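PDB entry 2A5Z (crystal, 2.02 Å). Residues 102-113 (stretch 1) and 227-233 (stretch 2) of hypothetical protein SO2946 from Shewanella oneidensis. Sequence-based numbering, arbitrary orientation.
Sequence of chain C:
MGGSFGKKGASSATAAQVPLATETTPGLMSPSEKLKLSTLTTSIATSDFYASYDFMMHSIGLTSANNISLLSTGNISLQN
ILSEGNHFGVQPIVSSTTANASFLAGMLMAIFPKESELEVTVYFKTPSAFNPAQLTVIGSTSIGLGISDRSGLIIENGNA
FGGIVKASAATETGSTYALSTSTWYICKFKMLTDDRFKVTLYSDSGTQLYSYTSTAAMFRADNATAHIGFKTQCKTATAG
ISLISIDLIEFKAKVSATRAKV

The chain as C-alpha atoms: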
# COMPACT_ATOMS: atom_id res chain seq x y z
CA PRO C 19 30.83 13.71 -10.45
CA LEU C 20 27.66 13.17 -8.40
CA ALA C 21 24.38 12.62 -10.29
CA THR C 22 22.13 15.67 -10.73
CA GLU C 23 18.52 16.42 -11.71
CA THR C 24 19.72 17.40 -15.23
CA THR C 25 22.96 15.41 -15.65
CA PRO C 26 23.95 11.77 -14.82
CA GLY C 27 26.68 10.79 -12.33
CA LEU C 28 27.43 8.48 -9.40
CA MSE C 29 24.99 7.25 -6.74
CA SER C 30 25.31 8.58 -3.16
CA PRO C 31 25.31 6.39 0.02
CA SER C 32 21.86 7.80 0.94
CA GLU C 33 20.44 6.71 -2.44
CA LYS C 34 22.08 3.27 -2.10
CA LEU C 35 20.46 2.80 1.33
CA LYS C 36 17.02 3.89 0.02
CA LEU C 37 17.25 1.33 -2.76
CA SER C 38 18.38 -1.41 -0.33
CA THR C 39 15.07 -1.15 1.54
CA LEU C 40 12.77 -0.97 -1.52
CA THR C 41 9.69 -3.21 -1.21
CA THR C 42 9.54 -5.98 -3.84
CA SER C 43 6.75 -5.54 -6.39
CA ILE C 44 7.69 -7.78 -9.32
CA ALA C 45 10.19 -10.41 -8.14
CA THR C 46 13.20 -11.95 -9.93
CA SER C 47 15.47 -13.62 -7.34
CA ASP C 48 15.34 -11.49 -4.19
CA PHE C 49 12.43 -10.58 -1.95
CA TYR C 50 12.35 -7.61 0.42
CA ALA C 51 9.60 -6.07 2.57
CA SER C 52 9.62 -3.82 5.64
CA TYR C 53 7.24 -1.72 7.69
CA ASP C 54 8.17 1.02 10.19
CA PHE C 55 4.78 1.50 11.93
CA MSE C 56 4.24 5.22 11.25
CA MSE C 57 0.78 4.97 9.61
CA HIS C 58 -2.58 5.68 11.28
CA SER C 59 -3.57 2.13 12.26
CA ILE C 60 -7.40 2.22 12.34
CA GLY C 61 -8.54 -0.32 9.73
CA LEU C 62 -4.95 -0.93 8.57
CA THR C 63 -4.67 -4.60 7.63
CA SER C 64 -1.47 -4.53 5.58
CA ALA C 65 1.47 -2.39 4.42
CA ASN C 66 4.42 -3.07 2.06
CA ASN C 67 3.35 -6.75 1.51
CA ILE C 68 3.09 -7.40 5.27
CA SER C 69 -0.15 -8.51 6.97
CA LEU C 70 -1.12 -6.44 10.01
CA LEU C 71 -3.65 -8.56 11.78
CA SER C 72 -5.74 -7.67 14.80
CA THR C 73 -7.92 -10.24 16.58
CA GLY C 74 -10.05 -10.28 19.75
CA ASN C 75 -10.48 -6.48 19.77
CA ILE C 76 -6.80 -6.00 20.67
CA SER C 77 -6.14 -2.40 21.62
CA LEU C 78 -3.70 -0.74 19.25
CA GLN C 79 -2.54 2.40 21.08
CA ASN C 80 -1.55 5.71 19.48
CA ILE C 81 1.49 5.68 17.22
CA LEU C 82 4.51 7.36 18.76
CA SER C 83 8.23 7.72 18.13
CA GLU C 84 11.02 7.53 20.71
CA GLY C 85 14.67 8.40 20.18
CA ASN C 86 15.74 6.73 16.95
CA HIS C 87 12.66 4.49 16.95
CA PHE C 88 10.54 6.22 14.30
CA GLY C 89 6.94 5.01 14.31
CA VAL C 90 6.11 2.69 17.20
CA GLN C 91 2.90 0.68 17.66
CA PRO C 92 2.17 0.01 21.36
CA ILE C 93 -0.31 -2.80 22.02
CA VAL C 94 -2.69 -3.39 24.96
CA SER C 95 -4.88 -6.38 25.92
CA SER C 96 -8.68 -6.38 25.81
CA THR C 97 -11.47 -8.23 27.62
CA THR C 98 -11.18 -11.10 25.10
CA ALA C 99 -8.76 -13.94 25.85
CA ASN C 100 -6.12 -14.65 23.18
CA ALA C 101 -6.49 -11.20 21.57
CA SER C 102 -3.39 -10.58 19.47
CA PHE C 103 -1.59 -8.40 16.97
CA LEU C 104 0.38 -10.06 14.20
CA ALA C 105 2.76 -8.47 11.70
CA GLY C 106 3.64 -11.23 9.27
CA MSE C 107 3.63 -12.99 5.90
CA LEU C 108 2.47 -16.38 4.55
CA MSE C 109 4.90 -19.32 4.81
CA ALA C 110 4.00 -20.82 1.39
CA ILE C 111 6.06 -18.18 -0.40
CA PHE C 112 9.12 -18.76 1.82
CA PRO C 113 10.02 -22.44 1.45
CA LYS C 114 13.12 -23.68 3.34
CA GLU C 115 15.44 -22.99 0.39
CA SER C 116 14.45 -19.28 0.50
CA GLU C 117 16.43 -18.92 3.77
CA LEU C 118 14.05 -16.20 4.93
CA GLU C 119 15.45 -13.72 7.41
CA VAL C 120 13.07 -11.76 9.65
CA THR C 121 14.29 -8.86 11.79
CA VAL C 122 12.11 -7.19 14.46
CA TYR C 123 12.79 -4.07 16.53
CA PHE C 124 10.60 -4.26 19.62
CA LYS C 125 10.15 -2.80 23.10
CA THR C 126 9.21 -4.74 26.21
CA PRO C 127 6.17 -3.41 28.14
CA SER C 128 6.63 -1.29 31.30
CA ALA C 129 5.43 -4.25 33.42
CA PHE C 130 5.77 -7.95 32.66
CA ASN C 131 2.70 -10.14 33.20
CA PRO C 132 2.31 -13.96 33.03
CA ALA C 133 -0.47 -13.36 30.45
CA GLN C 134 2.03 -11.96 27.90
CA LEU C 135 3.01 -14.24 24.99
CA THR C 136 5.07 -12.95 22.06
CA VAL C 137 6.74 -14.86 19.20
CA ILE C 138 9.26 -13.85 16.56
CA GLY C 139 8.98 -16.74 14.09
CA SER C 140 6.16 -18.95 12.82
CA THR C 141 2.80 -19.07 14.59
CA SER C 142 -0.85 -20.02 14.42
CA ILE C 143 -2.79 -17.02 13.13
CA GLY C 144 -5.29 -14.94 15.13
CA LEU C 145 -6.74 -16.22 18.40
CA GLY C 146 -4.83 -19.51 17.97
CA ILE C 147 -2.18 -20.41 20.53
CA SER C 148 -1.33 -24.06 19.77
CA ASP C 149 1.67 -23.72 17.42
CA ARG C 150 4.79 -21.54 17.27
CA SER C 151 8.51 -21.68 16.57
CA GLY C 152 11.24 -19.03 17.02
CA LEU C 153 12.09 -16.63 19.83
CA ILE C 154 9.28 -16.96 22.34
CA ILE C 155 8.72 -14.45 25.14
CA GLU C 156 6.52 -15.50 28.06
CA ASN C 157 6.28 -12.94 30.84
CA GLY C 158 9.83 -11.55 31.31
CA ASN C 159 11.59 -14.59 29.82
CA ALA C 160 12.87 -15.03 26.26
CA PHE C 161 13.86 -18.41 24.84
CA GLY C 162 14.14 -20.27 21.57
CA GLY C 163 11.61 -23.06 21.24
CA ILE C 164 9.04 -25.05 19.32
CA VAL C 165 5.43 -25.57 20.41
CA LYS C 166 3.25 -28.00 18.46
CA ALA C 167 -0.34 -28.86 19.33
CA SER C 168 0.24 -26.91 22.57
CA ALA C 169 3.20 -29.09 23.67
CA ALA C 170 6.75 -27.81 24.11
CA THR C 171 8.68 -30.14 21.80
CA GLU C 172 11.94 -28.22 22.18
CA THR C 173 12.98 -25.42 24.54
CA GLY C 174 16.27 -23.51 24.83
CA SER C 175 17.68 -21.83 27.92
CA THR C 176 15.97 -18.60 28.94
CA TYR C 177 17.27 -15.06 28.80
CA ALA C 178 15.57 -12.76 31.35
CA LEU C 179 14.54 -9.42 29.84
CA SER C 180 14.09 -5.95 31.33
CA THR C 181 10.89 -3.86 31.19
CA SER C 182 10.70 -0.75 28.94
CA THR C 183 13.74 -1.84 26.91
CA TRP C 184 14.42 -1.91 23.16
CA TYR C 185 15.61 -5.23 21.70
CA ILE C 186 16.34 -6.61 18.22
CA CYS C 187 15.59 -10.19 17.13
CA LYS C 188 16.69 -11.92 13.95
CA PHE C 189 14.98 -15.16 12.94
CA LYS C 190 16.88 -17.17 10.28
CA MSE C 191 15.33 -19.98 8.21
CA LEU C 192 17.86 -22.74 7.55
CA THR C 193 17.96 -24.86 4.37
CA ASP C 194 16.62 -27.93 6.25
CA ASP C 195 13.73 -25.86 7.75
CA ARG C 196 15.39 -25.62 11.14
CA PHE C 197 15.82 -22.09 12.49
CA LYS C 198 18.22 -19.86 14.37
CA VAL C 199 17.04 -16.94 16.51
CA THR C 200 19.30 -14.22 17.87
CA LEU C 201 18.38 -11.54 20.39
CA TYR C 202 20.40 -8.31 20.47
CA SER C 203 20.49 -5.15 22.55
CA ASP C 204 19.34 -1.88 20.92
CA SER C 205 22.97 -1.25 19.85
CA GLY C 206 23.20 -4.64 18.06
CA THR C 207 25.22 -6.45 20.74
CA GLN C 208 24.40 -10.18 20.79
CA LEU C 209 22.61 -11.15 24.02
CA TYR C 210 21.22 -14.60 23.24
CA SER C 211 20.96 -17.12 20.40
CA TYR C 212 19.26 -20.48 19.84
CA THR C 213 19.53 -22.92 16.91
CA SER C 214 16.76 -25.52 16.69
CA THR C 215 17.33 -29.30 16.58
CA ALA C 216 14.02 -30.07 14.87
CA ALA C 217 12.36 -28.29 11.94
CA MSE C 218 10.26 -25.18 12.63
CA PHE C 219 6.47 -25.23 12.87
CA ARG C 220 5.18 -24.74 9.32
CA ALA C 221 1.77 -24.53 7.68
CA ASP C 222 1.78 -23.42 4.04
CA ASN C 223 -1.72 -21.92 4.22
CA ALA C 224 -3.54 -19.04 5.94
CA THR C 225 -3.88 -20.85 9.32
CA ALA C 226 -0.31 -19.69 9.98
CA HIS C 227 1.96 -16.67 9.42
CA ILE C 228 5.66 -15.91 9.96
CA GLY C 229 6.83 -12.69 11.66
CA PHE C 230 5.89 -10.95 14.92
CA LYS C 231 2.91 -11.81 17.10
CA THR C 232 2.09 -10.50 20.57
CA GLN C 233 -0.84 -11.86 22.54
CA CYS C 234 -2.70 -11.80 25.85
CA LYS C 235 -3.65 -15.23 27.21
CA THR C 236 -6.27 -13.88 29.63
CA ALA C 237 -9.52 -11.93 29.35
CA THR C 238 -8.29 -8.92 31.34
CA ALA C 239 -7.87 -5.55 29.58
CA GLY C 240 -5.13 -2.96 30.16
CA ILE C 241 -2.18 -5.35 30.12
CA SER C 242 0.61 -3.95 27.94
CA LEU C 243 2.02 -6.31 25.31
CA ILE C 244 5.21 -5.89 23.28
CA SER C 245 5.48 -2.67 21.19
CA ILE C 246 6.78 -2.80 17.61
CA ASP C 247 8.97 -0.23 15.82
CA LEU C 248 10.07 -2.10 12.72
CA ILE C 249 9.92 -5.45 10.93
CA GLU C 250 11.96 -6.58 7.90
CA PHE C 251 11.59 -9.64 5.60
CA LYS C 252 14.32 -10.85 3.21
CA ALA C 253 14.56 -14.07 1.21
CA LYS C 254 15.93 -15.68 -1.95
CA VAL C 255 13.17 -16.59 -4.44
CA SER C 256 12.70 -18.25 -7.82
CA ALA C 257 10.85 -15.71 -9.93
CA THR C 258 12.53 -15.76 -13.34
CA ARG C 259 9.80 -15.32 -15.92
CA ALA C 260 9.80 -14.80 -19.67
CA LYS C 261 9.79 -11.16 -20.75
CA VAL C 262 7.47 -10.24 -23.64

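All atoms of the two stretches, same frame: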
# COMPACT_ATOMS: atom_id res chain seq x y z
N SER C 102 -4.76 -10.67 19.95
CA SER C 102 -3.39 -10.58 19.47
C SER C 102 -3.21 -9.57 18.35
O SER C 102 -4.17 -9.19 17.67
CB SER C 102 -2.89 -11.95 19.00
OG SER C 102 -3.63 -12.41 17.87
N PHE C 103 -1.97 -9.12 18.17
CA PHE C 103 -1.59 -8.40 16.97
C PHE C 103 -0.46 -9.15 16.28
O PHE C 103 0.49 -9.59 16.93
CB PHE C 103 -1.19 -6.95 17.26
CG PHE C 103 -0.69 -6.21 16.05
CD1 PHE C 103 -1.59 -5.72 15.11
CD2 PHE C 103 0.67 -6.03 15.83
CE1 PHE C 103 -1.13 -5.04 13.96
CE2 PHE C 103 1.14 -5.36 14.70
CZ PHE C 103 0.24 -4.86 13.77
N LEU C 104 -0.59 -9.30 14.97
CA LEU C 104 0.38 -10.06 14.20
C LEU C 104 0.85 -9.23 13.00
O LEU C 104 0.04 -8.79 12.20
CB LEU C 104 -0.25 -11.39 13.73
CG LEU C 104 0.65 -12.50 13.19
CD1 LEU C 104 -0.02 -13.88 13.27
CD2 LEU C 104 1.07 -12.20 11.76
N ALA C 105 2.16 -9.03 12.91
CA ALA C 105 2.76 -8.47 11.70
C ALA C 105 3.55 -9.57 11.02
O ALA C 105 4.60 -10.01 11.52
CB ALA C 105 3.66 -7.25 12.04
N GLY C 106 3.04 -10.06 9.90
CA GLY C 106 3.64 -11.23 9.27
C GLY C 106 3.31 -11.45 7.82
O GLY C 106 2.59 -10.66 7.19
N MSE C 107 3.86 -12.54 7.28
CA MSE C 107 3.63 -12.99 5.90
C MSE C 107 3.30 -14.49 5.87
O MSE C 107 3.53 -15.20 6.86
CB MSE C 107 4.85 -12.66 5.00
CG MSE C 107 5.08 -11.14 4.76
SE MSE C 107 6.31 -10.72 3.50
CE MSE C 107 5.36 -11.10 2.02
N LEU C 108 2.77 -14.96 4.74
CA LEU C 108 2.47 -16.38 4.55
C LEU C 108 3.75 -17.21 4.37
O LEU C 108 4.72 -16.75 3.76
CB LEU C 108 1.57 -16.58 3.32
CG LEU C 108 0.15 -15.99 3.39
CD1 LEU C 108 -0.43 -15.79 1.98
CD2 LEU C 108 -0.78 -16.84 4.27
N MSE C 109 3.73 -18.44 4.89
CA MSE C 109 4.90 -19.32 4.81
C MSE C 109 5.08 -19.97 3.44
O MSE C 109 6.22 -20.29 3.05
CB MSE C 109 4.84 -20.38 5.92
CG MSE C 109 4.74 -19.75 7.34
SE MSE C 109 4.92 -20.87 8.75
CE MSE C 109 6.64 -21.30 8.51
N ALA C 110 3.98 -20.15 2.70
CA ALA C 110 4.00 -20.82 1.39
C ALA C 110 4.99 -20.22 0.41
O ALA C 110 5.57 -20.92 -0.42
CB ALA C 110 2.60 -20.85 0.78
N ILE C 111 5.18 -18.90 0.51
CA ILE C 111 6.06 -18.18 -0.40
C ILE C 111 7.52 -18.17 0.07
O ILE C 111 8.40 -17.69 -0.64
CB ILE C 111 5.55 -16.73 -0.65
CG1 ILE C 111 5.54 -15.92 0.65
CG2 ILE C 111 4.15 -16.75 -1.32
CD1 ILE C 111 5.40 -14.42 0.45
N PHE C 112 7.76 -18.67 1.28
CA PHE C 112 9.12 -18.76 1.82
C PHE C 112 9.43 -20.23 2.17
O PHE C 112 9.45 -20.60 3.34
CB PHE C 112 9.29 -17.86 3.05
CG PHE C 112 9.05 -16.39 2.78
CD1 PHE C 112 9.82 -15.69 1.85
CD2 PHE C 112 8.06 -15.69 3.48
CE1 PHE C 112 9.60 -14.33 1.59
CE2 PHE C 112 7.84 -14.34 3.24
CZ PHE C 112 8.61 -13.65 2.30
N PRO C 113 9.65 -21.07 1.14
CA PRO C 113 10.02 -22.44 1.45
C PRO C 113 11.43 -22.46 2.04
O PRO C 113 12.15 -21.45 1.97
CB PRO C 113 9.96 -23.13 0.08
CG PRO C 113 10.21 -22.04 -0.90
CD PRO C 113 9.60 -20.81 -0.31
N HIS C 227 1.18 -17.77 9.98
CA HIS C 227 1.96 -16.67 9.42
C HIS C 227 3.35 -16.73 10.03
O HIS C 227 3.55 -17.41 11.04
CB HIS C 227 1.32 -15.32 9.75
CG HIS C 227 0.58 -14.69 8.61
ND1 HIS C 227 -0.33 -15.38 7.83
CD2 HIS C 227 0.58 -13.41 8.15
CE1 HIS C 227 -0.84 -14.56 6.93
NE2 HIS C 227 -0.31 -13.36 7.10
N ILE C 228 4.31 -16.05 9.41
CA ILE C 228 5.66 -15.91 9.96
C ILE C 228 6.01 -14.43 10.16
O ILE C 228 5.79 -13.61 9.27
CB ILE C 228 6.74 -16.72 9.13
CG1 ILE C 228 8.12 -16.66 9.80
CG2 ILE C 228 6.76 -16.30 7.63
CD1 ILE C 228 9.06 -17.80 9.38
N GLY C 229 6.51 -14.08 11.35
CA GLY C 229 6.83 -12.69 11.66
C GLY C 229 6.81 -12.39 13.15
O GLY C 229 7.49 -13.05 13.93
N PHE C 230 6.02 -11.39 13.53
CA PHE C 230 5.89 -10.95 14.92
C PHE C 230 4.45 -11.10 15.36
O PHE C 230 3.53 -10.66 14.66
CB PHE C 230 6.34 -9.48 15.05
CG PHE C 230 5.93 -8.81 16.34
CD1 PHE C 230 6.72 -8.91 17.48
CD2 PHE C 230 4.75 -8.05 16.41
CE1 PHE C 230 6.35 -8.28 18.68
CE2 PHE C 230 4.37 -7.41 17.61
CZ PHE C 230 5.18 -7.52 18.74
N LYS C 231 4.24 -11.72 16.52
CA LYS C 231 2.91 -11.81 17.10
C LYS C 231 3.00 -11.60 18.60
O LYS C 231 3.79 -12.25 19.28
CB LYS C 231 2.27 -13.17 16.79
CG LYS C 231 0.80 -13.28 17.21
CD LYS C 231 0.25 -14.67 16.97
CE LYS C 231 -1.19 -14.75 17.41
NZ LYS C 231 -1.68 -16.14 17.53
N THR C 232 2.18 -10.70 19.12
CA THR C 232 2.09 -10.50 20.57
C THR C 232 0.64 -10.69 20.99
O THR C 232 -0.28 -10.31 20.26
CB THR C 232 2.68 -9.14 21.01
OG1 THR C 232 2.97 -9.17 22.42
CG2 THR C 232 1.75 -7.96 20.69
N GLN C 233 0.45 -11.29 22.15
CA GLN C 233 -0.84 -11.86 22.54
C GLN C 233 -1.06 -11.82 24.04
O GLN C 233 -0.10 -11.93 24.83
CB GLN C 233 -0.90 -13.32 22.09
CG GLN C 233 -2.27 -13.98 22.16
CD GLN C 233 -2.31 -15.29 21.42
OE1 GLN C 233 -1.35 -16.06 21.47
NE2 GLN C 233 -3.40 -15.56 20.72

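Strand 102-107 runs antiparallel to stretch 2, its axis 174° from that of strand 230-233 and 4.7 Å away at closest approach; the contact buries 772 Å², both sides summed. Ser102 faces Gln233 in a non-hydrogen-bonded pair (CA-CA 4.2 Å); Ser102 OG (chi1 p) lies 3.4 Å from CE of Lys231, whose four chi angles are all t. Phe103 begins the hydrogen-bonded pairs: Phe103 N donates to Thr232 O (2.9 Å) and Thr232 N to Phe103 O (3.0 Å). Its ring meets that of Phe230 edge to edge, Phe103 CD2 to Phe230 CE2 4.3 Å. Leu104, on the same face as Ser102 and Lys231, packs its CD1 along the lysine's aliphatic chain (Leu104 CD1 to Lys231 CD 3.8 Å); its CD2 lies 3.7 Å from His227 CB. Ala105 N to Phe230 O and Phe230 N to Ala105 O, both 2.8 Å, form the next pair.

Gly106 and Gly229 then meet at CA-CA 4.2 Å. A CB on Gly106 would clash with Ile228 O and Leu104 CD2; one on Gly229 would clash with Ala105 O, and its phi/psi of 156/-125 itself calls for glycine. Met107 closes the ladder through Met107 N to Ile228 O (3.0 Å) and Ile228 N to Met107 O (2.8 Å). His227 is the residue most covered (124 Å²), Met107 O and Leu108 N lying over one ring face; Leu108 CD2 reaches His227 CE1 (3.5 Å). Met109 CG and Phe112 CD2, from buried apolar side chains suited to an apolar neighbor, approach Ile228 CG2 at 4.0 and 4.4 Å.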